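Local coordinates for cell wall surface anchor family protein (Streptococcus agalactiae serogroup V, PDB 3TXA) that serves as the adhesive tip pilin of group B streptococcal pili and probably mediates host attachment through its metal-binding von Willebrand factor type A domain, at residues A[229-234]-A[264-269]; A[197-202]-A[288-293]; A[250-255]-A[297-302]; A[234-239]-A[259-264]. All coordinates share one frame; numbering follows the deposited sequence.

Interaction 1: A[229-234]-A[264-269]; sequences IFDGTE and ATTHNY. With CD (cadmium ion), chain F.
With OG1 held between the backbone N and the carbonyl carbon (chi1 56°), Thr266 turns its hydroxyl into the backbone of 229-234 while its CG2 lies beside the ring of Phe230. The hydroxyl donates to Thr233 O, 3.0 Å from OG1, in the carbonyl plane and on a lone pair. Thr266 N reaches the same oxygen at 3.2 Å from above that plane, so two donors of one residue grip a single acceptor. A weak bond from Gly232 N, 3.1 Å from Thr266 OG1, adds to the cluster, and the same amide leans weakly on His267 O. At Gly232 (phi 85°) a side chain would jam against the preceding carbonyl and Asn268 CB; having none, its CA comes within 3.8 Å of Asn268 CA. Here the chain enters an antiparallel ribbon in the von Willebrand factor A domain, separate from its central parallel sheet: Glu234 and Thr265 form a non-hydrogen-bonded pair, and beyond them come two inverse gamma turns, centred on Phe230 and Asn268. Tyr269 N closes this end on Phe230 O at 3.0 Å. Phe230 and Tyr269 run side by side, Phe230 CD2 meeting the edge of the tyrosine ring 4.0 Å from its CD2. His267 sets its CB over one face of that ring, toward the rim, and extends its imidazole to a cadmium ion, bound by NE2 at 2.2 Å together with two waters and Glu293.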
loop_
_atom_site.group_PDB
_atom_site.type_symbol
_atom_site.label_atom_id
_atom_site.label_comp_id
_atom_site.label_asym_id
_atom_site.label_seq_id
_atom_site.Cartn_x
_atom_site.Cartn_y
_atom_site.Cartn_z
ATOM N N ILE A 229 -11.257 -12.224 9.654
ATOM C CA ILE A 229 -10.940 -10.999 8.953
ATOM C C ILE A 229 -11.162 -9.859 9.944
ATOM O O ILE A 229 -12.238 -9.731 10.534
ATOM C CB ILE A 229 -11.814 -10.770 7.717
ATOM C CG1 ILE A 229 -11.795 -11.951 6.719
ATOM C CG2 ILE A 229 -11.426 -9.473 7.041
ATOM C CD1 ILE A 229 -10.492 -12.467 6.303
ATOM N N PHE A 230 -10.163 -9.003 10.112
ATOM C CA PHE A 230 -10.347 -7.880 10.960
ATOM C C PHE A 230 -11.067 -6.766 10.218
ATOM O O PHE A 230 -10.443 -5.898 9.624
ATOM C CB PHE A 230 -9.012 -7.461 11.513
ATOM C CG PHE A 230 -8.430 -8.450 12.489
ATOM C CD1 PHE A 230 -9.224 -9.448 13.062
ATOM C CD2 PHE A 230 -7.118 -8.333 12.898
ATOM C CE1 PHE A 230 -8.678 -10.339 13.952
ATOM C CE2 PHE A 230 -6.573 -9.215 13.778
ATOM C CZ PHE A 230 -7.348 -10.227 14.310
ATOM N N ASP A 231 -12.386 -6.779 10.253
ATOM C CA ASP A 231 -13.149 -5.810 9.486
ATOM C C ASP A 231 -14.115 -5.029 10.338
ATOM O O ASP A 231 -15.069 -4.454 9.814
ATOM C CB ASP A 231 -13.977 -6.521 8.418
ATOM C CG ASP A 231 -14.926 -7.583 8.999
ATOM O OD1 ASP A 231 -14.917 -7.871 10.221
ATOM O OD2 ASP A 231 -15.691 -8.153 8.199
ATOM N N GLY A 232 -13.919 -5.050 11.654
ATOM C CA GLY A 232 -14.737 -4.222 12.511
ATOM C C GLY A 232 -16.055 -4.820 12.903
ATOM O O GLY A 232 -16.887 -4.125 13.451
ATOM N N THR A 233 -16.248 -6.108 12.681
ATOM C CA THR A 233 -17.492 -6.748 13.062
ATOM C C THR A 233 -17.231 -7.788 14.160
ATOM O O THR A 233 -16.073 -8.108 14.480
ATOM C CB THR A 233 -18.131 -7.444 11.828
ATOM O OG1 THR A 233 -17.265 -8.509 11.366
ATOM C CG2 THR A 233 -18.357 -6.451 10.693
ATOM N N GLU A 234 -18.310 -8.324 14.717
ATOM C CA GLU A 234 -18.232 -9.295 15.780
ATOM C C GLU A 234 -17.836 -10.617 15.185
ATOM O O GLU A 234 -18.395 -11.016 14.159
ATOM C CB GLU A 234 -19.591 -9.439 16.452
ATOM C CG GLU A 234 -19.505 -9.457 17.944
ATOM C CD GLU A 234 -20.829 -9.746 18.613
ATOM O OE1 GLU A 234 -21.286 -8.918 19.450
ATOM O OE2 GLU A 234 -21.415 -10.809 18.302
ATOM N N ALA A 264 -15.762 -11.133 20.263
ATOM C CA ALA A 264 -15.317 -9.755 20.354
ATOM C C ALA A 264 -15.561 -9.027 19.045
ATOM O O ALA A 264 -15.706 -9.641 18.000
ATOM C CB ALA A 264 -13.900 -9.698 20.717
ATOM N N THR A 265 -15.665 -7.708 19.133
ATOM C CA THR A 265 -15.590 -6.848 17.976
ATOM C C THR A 265 -14.119 -6.694 17.613
ATOM O O THR A 265 -13.289 -6.464 18.470
ATOM C CB THR A 265 -16.277 -5.546 18.266
ATOM O OG1 THR A 265 -17.630 -5.870 18.652
ATOM C CG2 THR A 265 -16.302 -4.607 17.023
ATOM N N THR A 266 -13.804 -6.917 16.341
ATOM C CA THR A 266 -12.448 -6.893 15.861
ATOM C C THR A 266 -12.133 -5.445 15.526
ATOM O O THR A 266 -13.035 -4.644 15.293
ATOM C CB THR A 266 -12.324 -7.806 14.579
ATOM O OG1 THR A 266 -13.267 -7.382 13.556
ATOM C CG2 THR A 266 -12.614 -9.256 14.945
ATOM N N HIS A 267 -10.862 -5.097 15.488
ATOM C CA HIS A 267 -10.498 -3.813 14.951
ATOM C C HIS A 267 -10.921 -3.721 13.434
ATOM O O HIS A 267 -10.846 -4.707 12.685
ATOM C CB HIS A 267 -9.007 -3.600 15.118
ATOM C CG HIS A 267 -8.561 -3.454 16.543
ATOM N ND1 HIS A 267 -9.173 -2.592 17.433
ATOM C CD2 HIS A 267 -7.523 -4.020 17.221
ATOM C CE1 HIS A 267 -8.542 -2.653 18.598
ATOM N NE2 HIS A 267 -7.539 -3.505 18.500
ATOM N N ASN A 268 -11.361 -2.552 12.984
ATOM C CA ASN A 268 -11.578 -2.377 11.584
ATOM C C ASN A 268 -10.277 -2.119 10.849
ATOM O O ASN A 268 -9.900 -0.985 10.663
ATOM C CB ASN A 268 -12.571 -1.257 11.316
ATOM C CG ASN A 268 -13.124 -1.328 9.917
ATOM O OD1 ASN A 268 -12.721 -2.186 9.145
ATOM N ND2 ASN A 268 -14.040 -0.444 9.578
ATOM N N TYR A 269 -9.595 -3.174 10.423
ATOM C CA TYR A 269 -8.339 -3.036 9.704
ATOM C C TYR A 269 -8.478 -3.457 8.249
ATOM O O TYR A 269 -7.492 -3.857 7.597
ATOM C CB TYR A 269 -7.243 -3.905 10.322
ATOM C CG TYR A 269 -6.699 -3.489 11.679
ATOM C CD1 TYR A 269 -6.490 -2.145 11.999
ATOM C CD2 TYR A 269 -6.350 -4.462 12.631
ATOM C CE1 TYR A 269 -5.980 -1.781 13.245
ATOM C CE2 TYR A 269 -5.835 -4.111 13.847
ATOM C CZ TYR A 269 -5.655 -2.769 14.151
ATOM O OH TYR A 269 -5.130 -2.424 15.373
HETATM CD CD CD F . -6.260 -4.192 20.200
HETATM O O HOH W 1 -4.305 -3.690 19.432
HETATM O O HOH W 2 -8.149 -4.182 20.997
#

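Interaction 2: A[197-202]-A[288-293]. With CD (cadmium ion), chain F.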
loop_
_atom_site.group_PDB
_atom_site.type_symbol
_atom_site.label_atom_id
_atom_site.label_comp_id
_atom_site.label_asym_id
_atom_site.label_seq_id
_atom_site.Cartn_x
_atom_site.Cartn_y
_atom_site.Cartn_z
ATOM N N ARG A 197 7.670 -6.108 13.042
ATOM C CA ARG A 197 6.910 -6.674 11.941
ATOM C C ARG A 197 5.646 -5.901 11.590
ATOM O O ARG A 197 5.503 -5.451 10.448
ATOM C CB ARG A 197 6.584 -8.126 12.217
ATOM C CG ARG A 197 7.828 -8.988 12.183
ATOM C CD ARG A 197 7.465 -10.425 12.390
ATOM N NE ARG A 197 8.628 -11.286 12.269
ATOM C CZ ARG A 197 8.620 -12.576 12.581
ATOM N NH1 ARG A 197 7.496 -13.133 12.982
ATOM N NH2 ARG A 197 9.729 -13.316 12.502
ATOM N N ALA A 198 4.746 -5.715 12.545
ATOM C CA ALA A 198 3.493 -5.104 12.217
ATOM C C ALA A 198 3.688 -3.677 11.740
ATOM O O ALA A 198 3.073 -3.274 10.748
ATOM C CB ALA A 198 2.579 -5.177 13.338
ATOM N N LEU A 199 4.599 -2.929 12.377
ATOM C CA LEU A 199 4.852 -1.553 11.965
ATOM C C LEU A 199 5.425 -1.492 10.570
ATOM O O LEU A 199 4.960 -0.702 9.733
ATOM C CB LEU A 199 5.805 -0.832 12.920
ATOM C CG LEU A 199 6.177 0.599 12.452
ATOM C CD1 LEU A 199 5.051 1.584 12.675
ATOM C CD2 LEU A 199 7.446 1.116 13.073
ATOM N N LYS A 200 6.463 -2.291 10.333
ATOM C CA LYS A 200 7.175 -2.235 9.069
ATOM C C LYS A 200 6.294 -2.750 7.927
ATOM O O LYS A 200 6.275 -2.130 6.843
ATOM C CB LYS A 200 8.481 -3.040 9.107
ATOM C CG LYS A 200 9.567 -2.529 10.040
ATOM C CD LYS A 200 10.031 -1.151 9.698
ATOM C CE LYS A 200 11.290 -0.821 10.545
ATOM N NZ LYS A 200 11.595 0.672 10.520
ATOM N N ALA A 201 5.582 -3.861 8.158
ATOM C CA ALA A 201 4.653 -4.392 7.155
ATOM C C ALA A 201 3.629 -3.345 6.828
ATOM O O ALA A 201 3.419 -3.008 5.662
ATOM C CB ALA A 201 3.959 -5.663 7.626
ATOM N N GLY A 202 3.005 -2.813 7.864
ATOM C CA GLY A 202 2.003 -1.816 7.666
ATOM C C GLY A 202 2.518 -0.651 6.864
ATOM O O GLY A 202 1.800 -0.097 6.050
ATOM N N ILE A 288 -4.841 0.521 7.989
ATOM C CA ILE A 288 -3.784 -0.460 7.942
ATOM C C ILE A 288 -3.186 -0.581 9.334
ATOM O O ILE A 288 -2.620 0.414 9.836
ATOM C CB ILE A 288 -2.669 -0.045 7.009
ATOM C CG1 ILE A 288 -3.177 0.176 5.584
ATOM C CG2 ILE A 288 -1.558 -1.077 7.052
ATOM C CD1 ILE A 288 -2.079 0.792 4.653
ATOM N N PRO A 289 -3.265 -1.797 9.960
ATOM C CA PRO A 289 -2.752 -2.012 11.327
ATOM C C PRO A 289 -1.277 -1.689 11.416
ATOM O O PRO A 289 -0.523 -1.988 10.489
ATOM C CB PRO A 289 -2.930 -3.524 11.538
ATOM C CG PRO A 289 -2.869 -4.095 10.167
ATOM C CD PRO A 289 -3.592 -3.083 9.316
ATOM N N LYS A 290 -0.869 -1.083 12.525
ATOM C CA LYS A 290 0.538 -0.776 12.756
ATOM C C LYS A 290 1.081 -1.569 13.952
ATOM O O LYS A 290 2.244 -1.438 14.317
ATOM C CB LYS A 290 0.693 0.727 12.966
ATOM C CG LYS A 290 0.358 1.561 11.759
ATOM C CD LYS A 290 1.246 1.146 10.593
ATOM C CE LYS A 290 0.823 1.842 9.313
ATOM N NZ LYS A 290 0.691 3.312 9.460
ATOM N N GLU A 291 0.240 -2.409 14.541
ATOM C CA GLU A 291 0.627 -3.203 15.668
ATOM C C GLU A 291 -0.298 -4.416 15.758
ATOM O O GLU A 291 -1.388 -4.414 15.207
ATOM C CB GLU A 291 0.502 -2.337 16.944
ATOM C CG GLU A 291 0.855 -3.066 18.316
ATOM C CD GLU A 291 2.338 -3.501 18.478
ATOM O OE1 GLU A 291 3.100 -2.798 19.190
ATOM O OE2 GLU A 291 2.745 -4.544 17.914
ATOM N N ALA A 292 0.120 -5.452 16.468
ATOM C CA ALA A 292 -0.793 -6.554 16.746
ATOM C C ALA A 292 -1.070 -6.628 18.247
ATOM O O ALA A 292 -0.531 -5.831 18.996
ATOM C CB ALA A 292 -0.239 -7.847 16.213
ATOM N N GLU A 293 -1.921 -7.556 18.678
ATOM C CA GLU A 293 -2.266 -7.668 20.077
ATOM C C GLU A 293 -1.123 -8.240 20.961
ATOM O O GLU A 293 -0.284 -9.029 20.491
ATOM C CB GLU A 293 -3.580 -8.437 20.256
ATOM C CG GLU A 293 -4.829 -7.847 19.570
ATOM C CD GLU A 293 -5.323 -6.464 20.059
ATOM O OE1 GLU A 293 -4.602 -5.637 20.616
ATOM O OE2 GLU A 293 -6.489 -6.143 19.847
HETATM CD CD CD F . -6.260 -4.192 20.200
HETATM O O HOH W 3 0.684 -4.635 9.923
HETATM O O HOH W 1 -4.305 -3.690 19.432
HETATM O O HOH W 2 -8.149 -4.182 20.997
#
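Apolar packing joins Ala198 to Glu291, where the methyl CB of the helix residue rests 3.6 Å from Glu291 CA. Other van der Waals contacts are with polar atoms: one residue on along the helix and one back along the loop, Leu199 CB lies 3.9 Å from the carbonyl oxygen Lys290 O. A turn further down the helix, Gly202 offers bare backbone: Ile288 CG2 settles 3.6 Å from Gly202 O, and the Lys290 chain, folded back at chi2 (-58°) and again at chi4, passes its CE along the glycine carbonyl. That course carries NZ to a salt bridge with Glu206 of the same helix. Helix 197-212 flanks the parallel sheet of the von Willebrand factor A domain, and 288-293 is in the loop that follows helix 278-286; Ile288 and Pro289 also touch Leu181 on the sheet strand 175-182. Water 3, 2.9 Å from Ala198 O and 3.0 Å from Pro289 O, can donate to either oxygen, but other acceptors compete for its two protons, so both bonds need not form at once. Further polar contacts tie the loop to itself and to the loop holding Asn189: Glu291 OE2 takes the Ala292 amide, 3.1 Å from Ala292 N, on its anti lone pair, and also accepts from Asn189 N. In the metal site, Glu293 chelates the cadmium ion with both carboxylate oxygens, OE1 at 2.2 Å and OE2 at 2.0 Å from the metal, beside two waters and His267.

Interaction 3: A[250-255]-A[297-302]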
loop_
_atom_site.group_PDB
_atom_site.type_symbol
_atom_site.label_atom_id
_atom_site.label_comp_id
_atom_site.label_asym_id
_atom_site.label_seq_id
_atom_site.Cartn_x
_atom_site.Cartn_y
_atom_site.Cartn_z
ATOM N N ASN A 250 -11.740 -24.566 29.380
ATOM C CA ASN A 250 -10.547 -23.747 29.305
ATOM C C ASN A 250 -9.663 -23.996 30.519
ATOM O O ASN A 250 -10.095 -23.796 31.645
ATOM C CB ASN A 250 -10.908 -22.276 29.194
ATOM C CG ASN A 250 -9.783 -21.454 28.618
ATOM O OD1 ASN A 250 -8.617 -21.703 28.902
ATOM N ND2 ASN A 250 -10.126 -20.484 27.784
ATOM N N ASP A 251 -8.436 -24.435 30.267
ATOM C CA ASP A 251 -7.521 -24.895 31.298
ATOM C C ASP A 251 -6.513 -23.820 31.721
ATOM O O ASP A 251 -5.542 -24.090 32.434
ATOM C CB ASP A 251 -6.760 -26.117 30.777
ATOM C CG ASP A 251 -5.727 -25.771 29.701
ATOM O OD1 ASP A 251 -6.059 -25.016 28.747
ATOM O OD2 ASP A 251 -4.574 -26.272 29.804
ATOM N N SER A 252 -6.717 -22.604 31.240
ATOM C CA SER A 252 -5.814 -21.501 31.563
ATOM C C SER A 252 -6.212 -20.865 32.894
ATOM O O SER A 252 -7.424 -20.663 33.187
ATOM C CB SER A 252 -5.872 -20.453 30.472
ATOM O OG SER A 252 -5.140 -19.330 30.856
ATOM N N VAL A 253 -5.222 -20.512 33.703
ATOM C CA VAL A 253 -5.603 -19.901 34.979
ATOM C C VAL A 253 -6.113 -18.422 34.876
ATOM O O VAL A 253 -6.649 -17.864 35.849
ATOM C CB VAL A 253 -4.608 -20.220 36.142
ATOM C CG1 VAL A 253 -3.199 -19.839 35.775
ATOM C CG2 VAL A 253 -5.074 -19.539 37.445
ATOM N N SER A 254 -6.014 -17.832 33.674
ATOM C CA SER A 254 -6.522 -16.483 33.421
ATOM C C SER A 254 -7.948 -16.498 32.953
ATOM O O SER A 254 -8.569 -15.441 32.763
ATOM C CB SER A 254 -5.682 -15.784 32.379
ATOM O OG SER A 254 -4.319 -16.038 32.616
ATOM N N TRP A 255 -8.504 -17.677 32.743
ATOM C CA TRP A 255 -9.893 -17.695 32.252
ATOM C C TRP A 255 -10.691 -18.664 33.053
ATOM O O TRP A 255 -10.179 -19.683 33.480
ATOM C CB TRP A 255 -9.982 -18.084 30.749
ATOM C CG TRP A 255 -9.218 -17.190 29.813
ATOM C CD1 TRP A 255 -8.036 -17.477 29.189
ATOM C CD2 TRP A 255 -9.600 -15.862 29.379
ATOM N NE1 TRP A 255 -7.667 -16.415 28.383
ATOM C CE2 TRP A 255 -8.611 -15.420 28.479
ATOM C CE3 TRP A 255 -10.693 -15.016 29.666
ATOM C CZ2 TRP A 255 -8.644 -14.166 27.898
ATOM C CZ3 TRP A 255 -10.746 -13.773 29.062
ATOM C CH2 TRP A 255 -9.717 -13.355 28.189
ATOM N N GLY A 297 -2.161 -7.222 26.792
ATOM C CA GLY A 297 -2.830 -6.001 26.339
ATOM C C GLY A 297 -4.325 -6.225 26.352
ATOM O O GLY A 297 -4.918 -6.113 27.393
ATOM N N ASP A 298 -4.934 -6.544 25.205
ATOM C CA ASP A 298 -6.362 -6.928 25.117
ATOM C C ASP A 298 -6.398 -8.445 25.004
ATOM O O ASP A 298 -6.194 -8.990 23.925
ATOM C CB ASP A 298 -7.022 -6.304 23.876
ATOM C CG ASP A 298 -8.508 -6.630 23.768
ATOM O OD1 ASP A 298 -8.969 -7.548 24.473
ATOM O OD2 ASP A 298 -9.235 -5.968 22.988
ATOM N N ARG A 299 -6.654 -9.135 26.100
ATOM C CA ARG A 299 -6.424 -10.561 26.134
ATOM C C ARG A 299 -7.508 -11.298 25.346
ATOM O O ARG A 299 -7.266 -12.397 24.839
ATOM C CB ARG A 299 -6.302 -11.067 27.583
ATOM C CG ARG A 299 -5.513 -12.400 27.732
ATOM C CD ARG A 299 -5.253 -12.834 29.232
ATOM N NE ARG A 299 -3.810 -13.102 29.466
ATOM C CZ ARG A 299 -3.236 -14.309 29.544
ATOM N NH1 ARG A 299 -3.961 -15.421 29.472
ATOM N NH2 ARG A 299 -1.922 -14.409 29.733
ATOM N N THR A 300 -8.683 -10.687 25.225
ATOM C CA THR A 300 -9.736 -11.266 24.440
ATOM C C THR A 300 -9.339 -11.316 22.953
ATOM O O THR A 300 -9.182 -12.401 22.395
ATOM C CB THR A 300 -11.082 -10.544 24.648
ATOM O OG1 THR A 300 -11.551 -10.801 25.975
ATOM C CG2 THR A 300 -12.130 -11.071 23.684
ATOM N N LEU A 301 -9.130 -10.157 22.320
ATOM C CA LEU A 301 -8.701 -10.120 20.926
ATOM C C LEU A 301 -7.412 -10.896 20.748
ATOM O O LEU A 301 -7.058 -11.317 19.646
ATOM C CB LEU A 301 -8.592 -8.689 20.405
ATOM C CG LEU A 301 -9.911 -7.955 20.040
ATOM C CD1 LEU A 301 -9.625 -6.588 19.418
ATOM C CD2 LEU A 301 -10.806 -8.754 19.061
ATOM N N TYR A 302 -6.712 -11.152 21.831
ATOM C CA TYR A 302 -5.462 -11.898 21.664
ATOM C C TYR A 302 -5.778 -13.313 21.229
ATOM O O TYR A 302 -4.927 -13.954 20.624
ATOM C CB TYR A 302 -4.584 -11.868 22.932
ATOM C CG TYR A 302 -3.289 -12.623 22.830
ATOM C CD1 TYR A 302 -2.157 -12.033 22.287
ATOM C CD2 TYR A 302 -3.187 -13.923 23.306
ATOM C CE1 TYR A 302 -0.950 -12.711 22.203
ATOM C CE2 TYR A 302 -1.970 -14.647 23.224
ATOM C CZ TYR A 302 -0.866 -14.022 22.681
ATOM O OH TYR A 302 0.317 -14.729 22.594
#
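Ser254 and Trp255 close a type I beta turn, Ser252 to Trp255, and meet Arg299 and Thr300 of 297-302 on the surface of the von Willebrand factor A domain. The segment 250-255 starts with an Asx turn, in which Asn250 OD1 accepts from Ser252 N at 3.1 Å; the other end of this amide, ND2, is taken by Lys259 O. Ser252 follows, its OG weakly bonded to Ser254 N and standing obliquely to the guanidinium group of Arg299. Ser254 points toward Arg299 and places OG over one face of the guanidinium, 3.2 Å from NH1, but the angle is poor for a hydrogen bond, so the two groups pack rather than pair. Trp255 contributes most of the contact from this side. Its indole stands against the aliphatic part of Arg299, with CZ2 3.6 Å from Arg299 CG, while its NE1 lies at the guanidinium edge and in that plane. The ring and guanidinium planes are 46° apart, well short of a parallel stack. A chi1 of -157° sets Arg299 CG roughly opposite the main-chain nitrogen, and the side chain bends at chi3, so that it crosses the indole at a slant and its charged end arrives at Ser254. Trp255 also meets Phe262 edge-to-face, which ties this turn to strand 261-265. At the far corner of the indole, CH2 lies 3.8 Å from Thr300 OG1.

Interaction 4: A[234-239]-A[259-264]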
loop_
_atom_site.group_PDB
_atom_site.type_symbol
_atom_site.label_atom_id
_atom_site.label_comp_id
_atom_site.label_asym_id
_atom_site.label_seq_id
_atom_site.Cartn_x
_atom_site.Cartn_y
_atom_site.Cartn_z
ATOM N N GLU A 234 -18.310 -8.324 14.717
ATOM C CA GLU A 234 -18.232 -9.295 15.780
ATOM C C GLU A 234 -17.836 -10.617 15.185
ATOM O O GLU A 234 -18.395 -11.016 14.159
ATOM C CB GLU A 234 -19.591 -9.439 16.452
ATOM C CG GLU A 234 -19.505 -9.457 17.944
ATOM C CD GLU A 234 -20.829 -9.746 18.613
ATOM O OE1 GLU A 234 -21.286 -8.918 19.450
ATOM O OE2 GLU A 234 -21.415 -10.809 18.302
ATOM N N ALA A 235 -16.888 -11.287 15.832
ATOM C CA ALA A 235 -16.372 -12.602 15.446
ATOM C C ALA A 235 -16.273 -13.523 16.687
ATOM O O ALA A 235 -16.061 -13.037 17.830
ATOM C CB ALA A 235 -15.007 -12.472 14.804
ATOM N N THR A 236 -16.401 -14.836 16.463
ATOM C CA THR A 236 -16.265 -15.827 17.528
ATOM C C THR A 236 -15.125 -16.795 17.188
ATOM O O THR A 236 -14.874 -17.071 16.019
ATOM C CB THR A 236 -17.628 -16.529 17.729
ATOM O OG1 THR A 236 -18.630 -15.540 18.030
ATOM C CG2 THR A 236 -17.599 -17.541 18.846
ATOM N N VAL A 237 -14.390 -17.285 18.168
ATOM C CA VAL A 237 -13.402 -18.334 17.914
ATOM C C VAL A 237 -13.533 -19.362 19.015
ATOM O O VAL A 237 -14.033 -19.052 20.078
ATOM C CB VAL A 237 -11.954 -17.833 17.928
ATOM C CG1 VAL A 237 -11.670 -16.980 16.733
ATOM C CG2 VAL A 237 -11.662 -17.069 19.192
ATOM N N SER A 238 -13.084 -20.586 18.764
ATOM C CA SER A 238 -13.176 -21.642 19.732
ATOM C C SER A 238 -11.810 -21.826 20.320
ATOM O O SER A 238 -10.807 -21.738 19.598
ATOM C CB SER A 238 -13.586 -22.929 19.060
ATOM O OG SER A 238 -14.955 -22.933 18.787
ATOM N N LYS A 239 -11.764 -22.083 21.629
ATOM C CA LYS A 239 -10.512 -22.344 22.300
ATOM C C LYS A 239 -10.723 -23.432 23.346
ATOM O O LYS A 239 -11.861 -23.820 23.639
ATOM C CB LYS A 239 -9.928 -21.081 22.970
ATOM C CG LYS A 239 -9.793 -19.804 22.147
ATOM C CD LYS A 239 -8.939 -19.969 20.915
ATOM C CE LYS A 239 -7.447 -19.699 21.092
ATOM N NZ LYS A 239 -6.992 -19.130 19.747
ATOM N N LYS A 259 -14.865 -20.762 29.564
ATOM C CA LYS A 259 -14.545 -19.844 28.459
ATOM C C LYS A 259 -13.883 -20.550 27.252
ATOM O O LYS A 259 -12.677 -20.406 26.986
ATOM C CB LYS A 259 -13.695 -18.670 28.975
ATOM C CG LYS A 259 -13.927 -17.357 28.271
ATOM C CD LYS A 259 -15.262 -16.793 28.691
ATOM C CE LYS A 259 -15.647 -15.537 27.891
ATOM N NZ LYS A 259 -16.176 -15.856 26.515
ATOM N N THR A 260 -14.712 -21.285 26.514
ATOM C CA THR A 260 -14.270 -22.178 25.450
ATOM C C THR A 260 -14.686 -21.644 24.066
ATOM O O THR A 260 -14.366 -22.247 23.039
ATOM C CB THR A 260 -14.861 -23.596 25.625
ATOM O OG1 THR A 260 -16.282 -23.496 25.730
ATOM C CG2 THR A 260 -14.342 -24.263 26.858
ATOM N N THR A 261 -15.432 -20.542 24.050
ATOM C CA THR A 261 -15.444 -19.660 22.896
ATOM C C THR A 261 -15.198 -18.239 23.355
ATOM O O THR A 261 -15.550 -17.913 24.489
ATOM C CB THR A 261 -16.769 -19.638 22.176
ATOM O OG1 THR A 261 -17.764 -19.063 23.021
ATOM C CG2 THR A 261 -17.178 -21.014 21.758
ATOM N N PHE A 262 -14.611 -17.398 22.487
ATOM C CA PHE A 262 -14.547 -15.964 22.731
ATOM C C PHE A 262 -15.316 -15.209 21.647
ATOM O O PHE A 262 -15.369 -15.652 20.497
ATOM C CB PHE A 262 -13.116 -15.476 22.820
ATOM C CG PHE A 262 -12.367 -16.020 23.985
ATOM C CD1 PHE A 262 -12.101 -15.210 25.094
ATOM C CD2 PHE A 262 -11.894 -17.329 23.981
ATOM C CE1 PHE A 262 -11.409 -15.713 26.187
ATOM C CE2 PHE A 262 -11.175 -17.846 25.058
ATOM C CZ PHE A 262 -10.934 -17.041 26.175
ATOM N N THR A 263 -15.926 -14.086 22.027
ATOM C CA THR A 263 -16.654 -13.228 21.100
ATOM C C THR A 263 -16.249 -11.771 21.320
ATOM O O THR A 263 -16.345 -11.245 22.431
ATOM C CB THR A 263 -18.153 -13.424 21.254
ATOM O OG1 THR A 263 -18.432 -14.795 20.992
ATOM C CG2 THR A 263 -18.961 -12.560 20.277
ATOM N N ALA A 264 -15.762 -11.133 20.263
ATOM C CA ALA A 264 -15.317 -9.755 20.354
ATOM C C ALA A 264 -15.561 -9.027 19.045
ATOM O O ALA A 264 -15.706 -9.641 18.000
ATOM C CB ALA A 264 -13.900 -9.698 20.717
#
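Ala235 and Ala264 form a hydrogen-bonded pair, with Ala235 N 3.0 Å from Ala264 O and the return bond from Ala264 N to Ala235 O. Val237 and Phe262 repeat this arrangement, Val237 N lying 3.0 Å from Phe262 O. One more bond, from Lys239 N to Thr260 O at 3.0 Å, carries the ladder on to Thr260, just before strand 261-265. The two strands are antiparallel, their directions 163° apart. Thr236 and Thr263 lie between the ladder rungs as a non-hydrogen-bonded pair, and their hydroxyls hydrogen-bond to each other at 3.1 Å between the two OG1 atoms. Each has OG1 anti to its carbonyl carbon (chi1 -57° in Thr236 and -59° in Thr263), which turns the two hydroxyls to each other. Thr263 CG2 packs 3.6 Å from Glu234 OE2. The face bearing Ala235, Val237, Phe262 and Ala264 is apolar. At its end Lys239 bends repeatedly and lays CG 3.7 Å from Phe262 CD2, oblique to the ring, before NZ goes on to Asp391 O and Gln303 O. In the next shell, Arg441 bonds to Thr260 O, and Ser238 OG to Tyr385 O. Strand 234-242 is the middle one of a three-stranded antiparallel sheet, between 248-249 and 261-265; helix 384-387 touches the threonine-bearing face through Tyr385, while Phe304 and Leu301 meet the apolar one.

How the interactions relate
All four contacts belong to the von Willebrand factor A domain. Along the chain, the segments of interaction 4 lie between those of interaction 1, and all of these between 197-202 and 288-293 of interaction 2; interaction 3 alternates with each of the others. Interactions 1 and 4 share Glu234, Ala264 and strand 261-265, with centres 13 Å apart, and together they cover the paired part of strands 234-242 and 261-265 and the loops at one end of it. Interaction 3 lies 11 Å from interaction 4, centre to centre, joined by Trp255 against Phe262. Interactions 1 and 2, 15 Å apart, share the cadmium site of His267 and Glu293, so the ion links the ribbon end to the loop packed on helix 197-212.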